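Local coordinates for L,D-transpeptidase (Mycobacterium tuberculosis, PDB 4K73), which is a probable L,D-transpeptidase that may carry out as yet unknown cross-linking reactions in the cell wall, perhaps anchoring proteins to peptidoglycan, at residues 37-42 and 73-78. Residues are numbered along the deposited sequence; the frame is centred on the assembly and turned at random.
Sequences YGFAVA and HAAERA
With CG of Phe-39 set beside its backbone N and anti to the carbonyl carbon (chi1 -47°), the benzyl group is laid against the alanines Ala-74, Ala-75 and Ala-78 of helix 72-78. The setting is the N-terminal domain of the bacterial Ig family, a beta-rich unit in which this short helix lies beside an antiparallel sheet with strand 41-45 at its margin. The contact illustrates how one aromatic residue can join a turn leading into an edge strand to a helix that presents three alanines to it. A type I beta turn from Tyr-37 to Ala-40, closed by the 3.1 Å hydrogen bond from Ala-40 N to Tyr-37 O, delivers Phe-39 just ahead of the strand, and its CB is directed at the helix.

Over one face of the ring comes Ala-75: its CB stands 3.9 Å from the Phe-39 ring centroid and 20° off the normal, a CH-pi contact, with the alpha carbon of the same residue over that face too. Ala-74 and Ala-78, one helical turn apart, approach obliquely, Ala-74 CB near CE2 and CZ and Ala-78 CB near CD2 and the CB that carries the ring. No hydrogen bond links the two segments; the join is apolar. Ile-66 touches both Phe-39 and Ala-75, while Phe-62 and Trp-93 carry the packing of Ala-75 into the domain.

On the helix, Glu-76 OE2 accepts a hydrogen bond from the indole NE1 of Trp-93. The other carboxylate oxygen, Glu-76 OE1, takes a 3.1 Å hydrogen bond from His-73 ND1, one turn earlier; it lies almost in the imidazole plane, while ND1 reaches it from 42° above the carboxylate plane.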
loop_
_atom_site.group_PDB
_atom_site.type_symbol
_atom_site.label_atom_id
_atom_site.label_comp_id
_atom_site.label_asym_id
_atom_site.label_seq_id
_atom_site.Cartn_x
_atom_site.Cartn_y
_atom_site.Cartn_z
ATOM N N TYR A 37 -8.793 30.504 -10.385
ATOM C CA TYR A 37 -8.289 29.163 -10.705
ATOM C C TYR A 37 -7.350 28.583 -9.640
ATOM O O TYR A 37 -6.503 27.748 -9.958
ATOM C CB TYR A 37 -7.608 29.160 -12.094
ATOM C CG TYR A 37 -6.625 30.278 -12.331
ATOM C CD1 TYR A 37 -5.293 30.178 -11.923
ATOM C CD2 TYR A 37 -7.029 31.455 -12.974
ATOM C CE1 TYR A 37 -4.386 31.215 -12.155
ATOM C CE2 TYR A 37 -6.127 32.490 -13.194
ATOM C CZ TYR A 37 -4.805 32.355 -12.786
ATOM O OH TYR A 37 -3.929 33.381 -13.009
ATOM N N GLY A 38 -7.493 29.021 -8.395
ATOM C CA GLY A 38 -6.709 28.485 -7.278
ATOM C C GLY A 38 -6.878 26.965 -7.097
ATOM O O GLY A 38 -5.958 26.289 -6.598
ATOM N N PHE A 39 -8.035 26.413 -7.483
ATOM C CA PHE A 39 -8.216 24.944 -7.370
ATOM C C PHE A 39 -8.023 24.161 -8.684
ATOM O O PHE A 39 -8.385 22.944 -8.758
ATOM C CB PHE A 39 -9.524 24.583 -6.659
ATOM C CG PHE A 39 -9.787 25.347 -5.395
ATOM C CD1 PHE A 39 -8.779 25.656 -4.496
ATOM C CD2 PHE A 39 -11.080 25.736 -5.079
ATOM C CE1 PHE A 39 -9.036 26.367 -3.341
ATOM C CE2 PHE A 39 -11.346 26.421 -3.921
ATOM C CZ PHE A 39 -10.325 26.739 -3.044
ATOM N N ALA A 40 -7.389 24.785 -9.700
ATOM C CA ALA A 40 -7.087 24.076 -10.928
ATOM C C ALA A 40 -6.293 22.810 -10.627
ATOM O O ALA A 40 -5.286 22.845 -9.890
ATOM C CB ALA A 40 -6.343 24.941 -11.922
ATOM N N VAL A 41 -6.767 21.720 -11.216
ATOM C CA VAL A 41 -6.168 20.397 -11.068
ATOM C C VAL A 41 -5.264 20.106 -12.259
ATOM O O VAL A 41 -5.716 20.123 -13.391
ATOM C CB VAL A 41 -7.268 19.330 -10.971
ATOM C CG1 VAL A 41 -6.700 17.927 -11.024
ATOM C CG2 VAL A 41 -8.022 19.544 -9.681
ATOM N N ALA A 42 -4.018 19.840 -11.970
ATOM C CA ALA A 42 -3.051 19.546 -13.028
ATOM C C ALA A 42 -3.219 18.084 -13.448
ATOM O O ALA A 42 -3.284 17.764 -14.646
ATOM C CB ALA A 42 -1.671 19.822 -12.533
ATOM N N HIS A 73 -11.246 22.848 2.438
ATOM C CA HIS A 73 -12.568 22.230 2.308
ATOM C C HIS A 73 -13.210 22.635 0.999
ATOM O O HIS A 73 -13.842 21.819 0.351
ATOM C CB HIS A 73 -13.502 22.517 3.477
ATOM C CG HIS A 73 -13.031 21.881 4.741
ATOM N ND1 HIS A 73 -12.628 20.561 4.801
ATOM C CD2 HIS A 73 -12.864 22.383 5.974
ATOM C CE1 HIS A 73 -12.251 20.284 6.032
ATOM N NE2 HIS A 73 -12.384 21.371 6.757
ATOM N N ALA A 74 -13.030 23.887 0.597
ATOM C CA ALA A 74 -13.549 24.308 -0.682
ATOM C C ALA A 74 -12.834 23.548 -1.814
ATOM O O ALA A 74 -13.467 23.163 -2.820
ATOM C CB ALA A 74 -13.402 25.821 -0.835
ATOM N N ALA A 75 -11.535 23.341 -1.685
ATOM C CA ALA A 75 -10.835 22.573 -2.707
ATOM C C ALA A 75 -11.352 21.130 -2.802
ATOM O O ALA A 75 -11.561 20.601 -3.880
ATOM C CB ALA A 75 -9.317 22.596 -2.515
ATOM N N GLU A 76 -11.527 20.502 -1.649
ATOM C CA GLU A 76 -12.076 19.143 -1.573
ATOM C C GLU A 76 -13.414 19.060 -2.277
ATOM O O GLU A 76 -13.715 18.066 -2.943
ATOM C CB GLU A 76 -12.234 18.707 -0.109
ATOM C CG GLU A 76 -10.897 18.406 0.551
ATOM C CD GLU A 76 -10.941 18.383 2.070
ATOM O OE1 GLU A 76 -12.087 18.430 2.648
ATOM O OE2 GLU A 76 -9.870 18.375 2.692
ATOM N N ARG A 77 -14.241 20.082 -2.099
ATOM C CA ARG A 77 -15.536 20.073 -2.776
ATOM C C ARG A 77 -15.367 20.244 -4.283
ATOM O O ARG A 77 -16.105 19.604 -5.067
ATOM C CB ARG A 77 -16.494 21.110 -2.214
ATOM C CG ARG A 77 -16.744 20.934 -0.721
ATOM C CD ARG A 77 -17.950 21.775 -0.334
ATOM N NE ARG A 77 -17.675 23.233 -0.390
ATOM C CZ ARG A 77 -17.164 23.954 0.590
ATOM N NH1 ARG A 77 -16.788 23.397 1.747
ATOM N NH2 ARG A 77 -16.958 25.276 0.405
ATOM N N ALA A 78 -14.418 21.082 -4.707
ATOM C CA ALA A 78 -14.121 21.319 -6.121
ATOM C C ALA A 78 -13.651 20.041 -6.800
ATOM O O ALA A 78 -13.915 19.876 -7.974
ATOM C CB ALA A 78 -13.049 22.399 -6.276
#